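PDB 1B77: protein (sliding clamp) from Enterobacteria phage RB69, which probably encircles DNA as a trimeric ring and tethers the phage DNA polymerase to its template, making replication processive. Local coordinates for residues 56-59 with 60-64; 122-125 with 126-130; 151-154 with 155-158. One frame throughout, in Å; residues are numbered along the deposited sequence.

Interaction 1: 56-59 with 60-64; sequences DLNS and FLSIL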
ATOM      1  N   ASP A  56     -10.437 -12.358  18.656  1.00 21.17           N
ATOM      2  CA  ASP A  56      -9.696 -11.683  17.591  1.00 21.44           C
ATOM      3  C   ASP A  56      -8.310 -11.286  18.085  1.00 21.51           C
ATOM      4  O   ASP A  56      -8.054 -10.120  18.388  1.00 21.16           O
ATOM      5  CB  ASP A  56     -10.451 -10.429  17.139  1.00 21.39           C
ATOM      6  CG  ASP A  56      -9.895  -9.839  15.846  1.00 21.79           C
ATOM      7  OD1 ASP A  56      -8.726 -10.123  15.485  1.00 21.17           O
ATOM      8  OD2 ASP A  56     -10.639  -9.072  15.195  1.00 22.16           O
ATOM      9  N   LEU A  57      -7.422 -12.270  18.154  1.00 21.82           N
ATOM     10  CA  LEU A  57      -6.062 -12.071  18.627  1.00 22.29           C
ATOM     11  C   LEU A  57      -5.300 -10.987  17.879  1.00 22.94           C
ATOM     12  O   LEU A  57      -4.598 -10.183  18.491  1.00 23.10           O
ATOM     13  CB  LEU A  57      -5.289 -13.389  18.533  1.00 21.95           C
ATOM     14  CG  LEU A  57      -3.805 -13.342  18.893  1.00 21.89           C
ATOM     15  CD1 LEU A  57      -3.638 -12.755  20.282  1.00 21.49           C
ATOM     16  CD2 LEU A  57      -3.217 -14.749  18.814  1.00 21.66           C
ATOM     17  N   ASN A  58      -5.435 -10.950  16.560  1.00 23.31           N
ATOM     18  CA  ASN A  58      -4.700  -9.953  15.799  1.00 24.42           C
ATOM     19  C   ASN A  58      -5.030  -8.515  16.163  1.00 24.19           C
ATOM     20  O   ASN A  58      -4.121  -7.696  16.315  1.00 24.04           O
ATOM     21  CB  ASN A  58      -4.904 -10.135  14.304  1.00 25.71           C
ATOM     22  CG  ASN A  58      -3.787  -9.505  13.508  1.00 27.47           C
ATOM     23  OD1 ASN A  58      -2.629  -9.935  13.611  1.00 28.09           O
ATOM     24  ND2 ASN A  58      -4.112  -8.471  12.726  1.00 27.58           N
ATOM     25  N   SER A  59      -6.323  -8.205  16.296  1.00 24.03           N
ATOM     26  CA  SER A  59      -6.743  -6.844  16.644  1.00 23.96           C
ATOM     27  C   SER A  59      -6.323  -6.501  18.070  1.00 23.71           C
ATOM     28  O   SER A  59      -6.047  -5.343  18.384  1.00 23.97           O
ATOM     29  CB  SER A  59      -8.261  -6.686  16.492  1.00 24.07           C
ATOM     30  OG  SER A  59      -8.662  -6.909  15.151  1.00 24.09           O
ATOM     31  N   PHE A  60      -6.292  -7.509  18.933  1.00 23.65           N
ATOM     32  CA  PHE A  60      -5.863  -7.322  20.316  1.00 23.30           C
ATOM     33  C   PHE A  60      -4.397  -6.887  20.293  1.00 23.50           C
ATOM     34  O   PHE A  60      -4.030  -5.868  20.880  1.00 23.50           O
ATOM     35  CB  PHE A  60      -5.998  -8.639  21.085  1.00 23.14           C
ATOM     36  CG  PHE A  60      -5.401  -8.604  22.469  1.00 22.47           C
ATOM     37  CD1 PHE A  60      -5.996  -7.867  23.482  1.00 22.59           C
ATOM     38  CD2 PHE A  60      -4.249  -9.325  22.757  1.00 22.48           C
ATOM     39  CE1 PHE A  60      -5.456  -7.847  24.769  1.00 22.54           C
ATOM     40  CE2 PHE A  60      -3.700  -9.311  24.037  1.00 22.52           C
ATOM     41  CZ  PHE A  60      -4.307  -8.572  25.045  1.00 22.55           C
ATOM     42  N   LEU A  61      -3.560  -7.667  19.610  1.00 23.65           N
ATOM     43  CA  LEU A  61      -2.137  -7.353  19.503  1.00 24.01           C
ATOM     44  C   LEU A  61      -1.908  -5.950  18.932  1.00 24.21           C
ATOM     45  O   LEU A  61      -1.071  -5.202  19.441  1.00 24.08           O
ATOM     46  CB  LEU A  61      -1.428  -8.391  18.629  1.00 24.01           C
ATOM     47  CG  LEU A  61      -1.498  -9.821  19.183  1.00 23.85           C
ATOM     48  CD1 LEU A  61      -0.922 -10.802  18.162  1.00 23.74           C
ATOM     49  CD2 LEU A  61      -0.740  -9.889  20.509  1.00 23.50           C
ATOM     50  N   SER A  62      -2.650  -5.594  17.885  1.00 24.34           N
ATOM     51  CA  SER A  62      -2.511  -4.267  17.288  1.00 25.03           C
ATOM     52  C   SER A  62      -2.804  -3.185  18.329  1.00 25.47           C
ATOM     53  O   SER A  62      -2.143  -2.149  18.373  1.00 25.33           O
ATOM     54  CB  SER A  62      -3.463  -4.106  16.105  1.00 24.73           C
ATOM     55  OG  SER A  62      -3.113  -5.000  15.065  1.00 25.68           O
ATOM     56  N   ILE A  63      -3.798  -3.434  19.171  1.00 25.84           N
ATOM     57  CA  ILE A  63      -4.147  -2.479  20.211  1.00 26.62           C
ATOM     58  C   ILE A  63      -2.989  -2.267  21.199  1.00 26.63           C
ATOM     59  O   ILE A  63      -2.812  -1.170  21.735  1.00 26.05           O
ATOM     60  CB  ILE A  63      -5.427  -2.944  20.952  1.00 26.95           C
ATOM     61  CG1 ILE A  63      -6.643  -2.251  20.333  1.00 27.59           C
ATOM     62  CG2 ILE A  63      -5.332  -2.672  22.446  1.00 27.33           C
ATOM     63  CD1 ILE A  63      -6.611  -0.749  20.456  1.00 28.33           C
ATOM     64  N   LEU A  64      -2.195  -3.309  21.429  1.00 26.76           N
ATOM     65  CA  LEU A  64      -1.074  -3.192  22.359  1.00 27.28           C
ATOM     66  C   LEU A  64      -0.001  -2.272  21.792  1.00 27.47           C
ATOM     67  O   LEU A  64       0.788  -1.693  22.533  1.00 27.58           O
ATOM     68  CB  LEU A  64      -0.466  -4.571  22.663  1.00 26.81           C
ATOM     69  CG  LEU A  64      -1.362  -5.570  23.405  1.00 26.91           C
ATOM     70  CD1 LEU A  64      -0.634  -6.897  23.572  1.00 26.49           C
ATOM     71  CD2 LEU A  64      -1.758  -4.994  24.764  1.00 26.86           C
TER
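Leu57 sends its side chain forward along the helix to Leu61 because its CG stands anti to the backbone N (chi1 176°), while Leu61 swings its own CG beside its backbone N (chi1 -61°), which folds it back over the preceding turn. The two meet at an oblique angle, with Leu57 CD1 resting 3.8 Å from Leu61 CG. The hydroxyl of Ser62 likewise returns to the backbone one turn earlier, and Ser62 OG donates to Asn58 O over 3.1 Å. Asn58 O also takes the regular helical bond from Ser62 N at 3.0 Å, the two donors arriving from opposite faces of its plane. At the start of helix 57-64, Asp56 is the N-cap. Asp56 OD1 accepts from Ser59 N at 3.2 Å, the N-H coming from above the carboxylate plane, and Asp56 OD2 takes a weak bond from Ser59 OG. Within the helix, Leu61 N bonds to Leu57 O at 2.9 Å. The leucines pack on helix 5-15 through Ala15 and Leu11, whereas Phe60 stacks edge-to-face with Trp92 and Ile63 touches Leu133 of the second subunit. The chemistry divides by role: apolar branches join the helix to the rest of the fold and to the neighbouring subunit, while the aspartate cap satisfies an amide of the first turn, and its negative charge probably suits the positive end of the helix dipole.

Interaction 2: 122-125 with 126-130; sequences DLQQ and LLRVS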
ATOM      1  N   ASP A 122      16.403 -20.176   2.170  1.00 31.60           N
ATOM      2  CA  ASP A 122      15.766 -21.228   1.394  1.00 31.55           C
ATOM      3  C   ASP A 122      14.260 -21.232   1.687  1.00 30.91           C
ATOM      4  O   ASP A 122      13.448 -21.270   0.764  1.00 30.67           O
ATOM      5  CB  ASP A 122      16.405 -22.574   1.743  1.00 32.24           C
ATOM      6  CG  ASP A 122      17.870 -22.637   1.334  1.00 33.17           C
ATOM      7  OD1 ASP A 122      18.313 -21.748   0.573  1.00 33.38           O
ATOM      8  OD2 ASP A 122      18.578 -23.578   1.756  1.00 34.15           O
ATOM      9  N   LEU A 123      13.891 -21.179   2.965  1.00 30.41           N
ATOM     10  CA  LEU A 123      12.478 -21.148   3.342  1.00 30.13           C
ATOM     11  C   LEU A 123      11.836 -19.907   2.734  1.00 29.98           C
ATOM     12  O   LEU A 123      10.767 -19.971   2.125  1.00 29.50           O
ATOM     13  CB  LEU A 123      12.315 -21.096   4.862  1.00 29.56           C
ATOM     14  CG  LEU A 123      10.872 -20.882   5.351  1.00 29.70           C
ATOM     15  CD1 LEU A 123       9.996 -22.048   4.902  1.00 29.17           C
ATOM     16  CD2 LEU A 123      10.850 -20.756   6.865  1.00 29.46           C
ATOM     17  N   GLN A 124      12.506 -18.773   2.904  1.00 29.99           N
ATOM     18  CA  GLN A 124      12.027 -17.512   2.374  1.00 30.34           C
ATOM     19  C   GLN A 124      11.808 -17.599   0.857  1.00 30.53           C
ATOM     20  O   GLN A 124      10.817 -17.074   0.341  1.00 30.58           O
ATOM     21  CB  GLN A 124      13.035 -16.410   2.697  1.00 30.75           C
ATOM     22  CG  GLN A 124      12.570 -15.003   2.366  1.00 31.58           C
ATOM     23  CD  GLN A 124      13.699 -13.992   2.469  1.00 32.19           C
ATOM     24  OE1 GLN A 124      14.685 -14.077   1.732  1.00 32.11           O
ATOM     25  NE2 GLN A 124      13.565 -13.034   3.386  1.00 32.40           N
ATOM     26  N   GLN A 125      12.722 -18.257   0.141  1.00 30.37           N
ATOM     27  CA  GLN A 125      12.578 -18.381  -1.309  1.00 30.36           C
ATOM     28  C   GLN A 125      11.408 -19.278  -1.688  1.00 30.42           C
ATOM     29  O   GLN A 125      10.656 -18.966  -2.611  1.00 30.41           O
ATOM     30  CB  GLN A 125      13.849 -18.936  -1.959  1.00 30.24           C
ATOM     31  CG  GLN A 125      13.745 -18.991  -3.489  1.00 30.19           C
ATOM     32  CD  GLN A 125      14.970 -19.600  -4.144  1.00 30.41           C
ATOM     33  OE1 GLN A 125      15.198 -20.804  -4.056  1.00 30.49           O
ATOM     34  NE2 GLN A 125      15.766 -18.767  -4.803  1.00 30.06           N
ATOM     35  N   LEU A 126      11.271 -20.398  -0.986  1.00 30.52           N
ATOM     36  CA  LEU A 126      10.176 -21.329  -1.250  1.00 31.08           C
ATOM     37  C   LEU A 126       8.830 -20.613  -1.106  1.00 31.63           C
ATOM     38  O   LEU A 126       7.942 -20.760  -1.942  1.00 31.23           O
ATOM     39  CB  LEU A 126      10.230 -22.507  -0.272  1.00 30.35           C
ATOM     40  CG  LEU A 126       9.035 -23.471  -0.326  1.00 30.21           C
ATOM     41  CD1 LEU A 126       9.013 -24.174  -1.670  1.00 29.55           C
ATOM     42  CD2 LEU A 126       9.122 -24.484   0.814  1.00 30.12           C
ATOM     43  N   LEU A 127       8.687 -19.840  -0.036  1.00 32.43           N
ATOM     44  CA  LEU A 127       7.453 -19.108   0.212  1.00 33.95           C
ATOM     45  C   LEU A 127       7.251 -17.971  -0.796  1.00 34.74           C
ATOM     46  O   LEU A 127       6.134 -17.727  -1.251  1.00 34.74           O
ATOM     47  CB  LEU A 127       7.453 -18.561   1.647  1.00 33.80           C
ATOM     48  CG  LEU A 127       7.177 -19.568   2.772  1.00 34.04           C
ATOM     49  CD1 LEU A 127       8.003 -20.819   2.591  1.00 34.43           C
ATOM     50  CD2 LEU A 127       7.475 -18.921   4.109  1.00 34.21           C
ATOM     51  N   ARG A 128       8.335 -17.289  -1.149  1.00 36.00           N
ATOM     52  CA  ARG A 128       8.266 -16.180  -2.095  1.00 37.09           C
ATOM     53  C   ARG A 128       7.864 -16.651  -3.487  1.00 37.59           C
ATOM     54  O   ARG A 128       6.930 -16.122  -4.084  1.00 37.70           O
ATOM     55  CB  ARG A 128       9.623 -15.472  -2.203  1.00 37.86           C
ATOM     56  CG  ARG A 128      10.145 -14.782  -0.940  1.00 38.85           C
ATOM     57  CD  ARG A 128       9.395 -13.518  -0.597  1.00 39.43           C
ATOM     58  NE  ARG A 128       9.996 -12.825   0.543  1.00 39.87           N
ATOM     59  CZ  ARG A 128      11.115 -12.107   0.491  1.00 40.49           C
ATOM     60  NH1 ARG A 128      11.778 -11.973  -0.654  1.00 40.77           N
ATOM     61  NH2 ARG A 128      11.581 -11.527   1.588  1.00 40.60           N
ATOM     62  N   VAL A 129       8.577 -17.643  -4.009  1.00 38.16           N
ATOM     63  CA  VAL A 129       8.298 -18.131  -5.351  1.00 38.91           C
ATOM     64  C   VAL A 129       7.025 -18.980  -5.475  1.00 39.37           C
ATOM     65  O   VAL A 129       6.391 -19.000  -6.530  1.00 39.21           O
ATOM     66  CB  VAL A 129       9.505 -18.923  -5.905  1.00 38.91           C
ATOM     67  CG1 VAL A 129       9.614 -20.266  -5.213  1.00 39.07           C
ATOM     68  CG2 VAL A 129       9.365 -19.097  -7.402  1.00 39.17           C
ATOM     69  N   SER A 130       6.641 -19.672  -4.407  1.00 39.89           N
ATOM     70  CA  SER A 130       5.434 -20.493  -4.457  1.00 40.52           C
ATOM     71  C   SER A 130       4.225 -19.669  -4.892  1.00 40.88           C
ATOM     72  O   SER A 130       3.420 -20.110  -5.711  1.00 40.87           O
ATOM     73  CB  SER A 130       5.155 -21.135  -3.095  1.00 40.54           C
ATOM     74  OG  SER A 130       5.950 -22.299  -2.911  1.00 40.79           O
TER
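Leu123 and Leu127 touch through their CD1 methyls on one face of the alpha-helix 120-132, a helix of the DNA-clamp fold that also borders a subunit interface of the trimer. The methyls are pressed together more closely than usual van der Waals contact, at 3.3 Å between Leu123 CD1 and Leu127 CD1. Gln124 and Arg128, both largely exposed, run side by side and point the same way, with their amide and guanidinium planes 31° apart. A bend of Arg128 at its second torsion (chi2 -72°) lays the guanidinium beside the extended glutamine, and Gln124 CG lies over one guanidinium face, toward its rim. Gln124 NE2 and Arg128 NH2 come within 3.1 Å, but both are donors, so this is contact without a hydrogen bond. Beneath these side chains, Leu127 N bonds to Leu123 O at 3.0 Å and Val129 N to Gln125 O at 2.8 Å, fixing the spacing of successive turns. Further out, the extended Gln125 carries its amide to Tyr165 OH and across to the third subunit, where Ser88 and the carbonyl of Leu66 complete its bonding, while Arg128 touches Leu66 and Val129 packs on Ile63 of that subunit. Leu126 O, finally, is gripped twice, by Ser130 N at 3.0 Å and, from the opposite face of its carbonyl plane, by Ser130 OG at 2.7 Å.

Interaction 3: 151-154 with 155-158; sequences GYNK and VEDS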
ATOM      1  N   GLY A 151       7.880 -28.398  -5.743  1.00 33.62           N
ATOM      2  CA  GLY A 151       6.656 -27.620  -5.658  1.00 33.58           C
ATOM      3  C   GLY A 151       5.786 -27.843  -6.876  1.00 33.91           C
ATOM      4  O   GLY A 151       6.279 -27.824  -8.003  1.00 33.35           O
ATOM      5  N   TYR A 152       4.490 -28.049  -6.655  1.00 34.58           N
ATOM      6  CA  TYR A 152       3.563 -28.293  -7.754  1.00 35.32           C
ATOM      7  C   TYR A 152       2.308 -27.435  -7.691  1.00 36.48           C
ATOM      8  O   TYR A 152       2.035 -26.765  -6.696  1.00 36.33           O
ATOM      9  CB  TYR A 152       3.098 -29.751  -7.761  1.00 34.62           C
ATOM     10  CG  TYR A 152       4.175 -30.803  -7.671  1.00 33.91           C
ATOM     11  CD1 TYR A 152       4.764 -31.130  -6.448  1.00 33.71           C
ATOM     12  CD2 TYR A 152       4.569 -31.506  -8.801  1.00 33.73           C
ATOM     13  CE1 TYR A 152       5.718 -32.144  -6.361  1.00 33.64           C
ATOM     14  CE2 TYR A 152       5.518 -32.517  -8.728  1.00 33.54           C
ATOM     15  CZ  TYR A 152       6.089 -32.832  -7.510  1.00 33.58           C
ATOM     16  OH  TYR A 152       7.019 -33.841  -7.453  1.00 33.14           O
ATOM     17  N   ASN A 153       1.543 -27.475  -8.779  1.00 37.77           N
ATOM     18  CA  ASN A 153       0.274 -26.766  -8.853  1.00 39.28           C
ATOM     19  C   ASN A 153      -0.756 -27.881  -8.961  1.00 40.09           C
ATOM     20  O   ASN A 153      -1.124 -28.296 -10.060  1.00 40.06           O
ATOM     21  CB  ASN A 153       0.192 -25.877 -10.092  1.00 39.72           C
ATOM     22  CG  ASN A 153      -1.059 -25.013 -10.094  1.00 40.28           C
ATOM     23  OD1 ASN A 153      -2.154 -25.491  -9.802  1.00 40.51           O
ATOM     24  ND2 ASN A 153      -0.901 -23.736 -10.422  1.00 40.76           N
ATOM     25  N   LYS A 154      -1.185 -28.376  -7.804  1.00 41.17           N
ATOM     26  CA  LYS A 154      -2.160 -29.457  -7.690  1.00 42.43           C
ATOM     27  C   LYS A 154      -3.376 -29.293  -8.610  1.00 43.16           C
ATOM     28  O   LYS A 154      -3.896 -30.272  -9.154  1.00 43.06           O
ATOM     29  CB  LYS A 154      -2.629 -29.548  -6.237  1.00 42.70           C
ATOM     30  CG  LYS A 154      -3.608 -30.672  -5.939  1.00 43.34           C
ATOM     31  CD  LYS A 154      -2.939 -32.026  -5.966  1.00 43.74           C
ATOM     32  CE  LYS A 154      -3.880 -33.093  -5.454  1.00 44.22           C
ATOM     33  NZ  LYS A 154      -3.211 -34.422  -5.400  1.00 44.93           N
ATOM     34  N   VAL A 155      -3.822 -28.055  -8.785  1.00 44.13           N
ATOM     35  CA  VAL A 155      -4.981 -27.778  -9.621  1.00 45.15           C
ATOM     36  C   VAL A 155      -4.829 -28.281 -11.060  1.00 45.78           C
ATOM     37  O   VAL A 155      -5.671 -29.033 -11.559  1.00 45.74           O
ATOM     38  CB  VAL A 155      -5.288 -26.271  -9.647  1.00 45.24           C
ATOM     39  CG1 VAL A 155      -6.556 -26.015 -10.449  1.00 45.47           C
ATOM     40  CG2 VAL A 155      -5.444 -25.748  -8.223  1.00 45.34           C
ATOM     41  N   GLU A 156      -3.750 -27.876 -11.719  1.00 46.31           N
ATOM     42  CA  GLU A 156      -3.513 -28.279 -13.098  1.00 46.91           C
ATOM     43  C   GLU A 156      -2.591 -29.496 -13.207  1.00 46.90           C
ATOM     44  O   GLU A 156      -2.289 -29.955 -14.308  1.00 46.93           O
ATOM     45  CB  GLU A 156      -2.902 -27.111 -13.872  1.00 47.64           C
ATOM     46  CG  GLU A 156      -1.464 -26.825 -13.490  1.00 48.62           C
ATOM     47  CD  GLU A 156      -0.901 -25.592 -14.174  1.00 49.50           C
ATOM     48  OE1 GLU A 156      -1.093 -25.449 -15.404  1.00 49.64           O
ATOM     49  OE2 GLU A 156      -0.254 -24.775 -13.477  1.00 50.00           O
ATOM     50  N   ASP A 157      -2.146 -30.013 -12.065  1.00 46.80           N
ATOM     51  CA  ASP A 157      -1.248 -31.161 -12.041  1.00 46.71           C
ATOM     52  C   ASP A 157      -1.681 -32.110 -10.935  1.00 46.63           C
ATOM     53  O   ASP A 157      -0.927 -32.414 -10.012  1.00 46.66           O
ATOM     54  CB  ASP A 157       0.187 -30.676 -11.816  1.00 46.92           C
ATOM     55  CG  ASP A 157       1.198 -31.806 -11.795  1.00 47.26           C
ATOM     56  OD1 ASP A 157       1.068 -32.751 -12.602  1.00 47.50           O
ATOM     57  OD2 ASP A 157       2.136 -31.739 -10.975  1.00 47.63           O
ATOM     58  N   SER A 158      -2.916 -32.577 -11.058  1.00 46.46           N
ATOM     59  CA  SER A 158      -3.538 -33.486 -10.102  1.00 46.12           C
ATOM     60  C   SER A 158      -2.655 -34.626  -9.580  1.00 45.61           C
ATOM     61  O   SER A 158      -2.851 -35.091  -8.457  1.00 45.73           O
ATOM     62  CB  SER A 158      -4.816 -34.065 -10.724  1.00 46.33           C
ATOM     63  OG  SER A 158      -5.552 -34.818  -9.779  1.00 46.95           O
TER
HETATM   64  O   HOH W   1       2.634 -28.841 -10.903  1.00 30.59           O
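Tyr152 and Asp157 lean against each other at a slant, ring and carboxylate planes 33° apart, with Asp157 OD2 set 3.3 Å from Tyr152 CD2. A water ties the same carboxylate to the backbone, accepting from Asn153 N at 2.8 Å and donating to Asp157 OD2 at 2.9 Å. By contrast, the Asn153 and Glu156 side chains cross at about a right angle, amide and carboxylate planes 80° apart. Although Asn153 ND2 and Glu156 OE2 are 3.3 Å from each other, the angle is too poor for a hydrogen bond. The other end of the amide, Asn153 OD1, takes a weak bond from Glu156 N. The turn itself closes with Asp157 N, which is bonded weakly to Asn153 O at 2.8 Å and to Lys154 O at 3.4 Å. Lys154, bent at its second torsion (chi2 72°), reaches across the loop to Ser158, where Lys154 NZ donates to Ser158 O over 3.1 Å. Several loose bonds and one water therefore shape this bend, which Asp157 secures further through a salt bridge from OD1 to Arg162. The loop continues from the end of strand 146-152 toward strand 165-171; Tyr152 is bonded through its backbone to Thr137 and packs on Ala139 in strand 137-143, while Lys154 N is held by Asp136 just before that strand.

Overall arrangement
Interactions 1 and 2 each lie within a helix and interaction 3 in a loop at the end of a strand. Both helical contacts combine buried apolar residues with more accessible polar ones, and both border neighbouring subunits, consistent with 60-64 and 126-130 forming facing sides of the same kind of joint. No other chain of the assembly touches interaction 3, which mixes buried Tyr152, Asn153 and Asp157 with exposed Val155, Glu156 and Ser158; mostly weak polar bonds, one lysine-to-carbonyl bond and a water replace regular helical bonding. Interactions 2 and 3 lie in the C-terminal clamp region, their nearest atoms about 6 Å apart; interaction 1, in the N-terminal processivity-factor region, is about 17 Å from interaction 2 by nearest atoms.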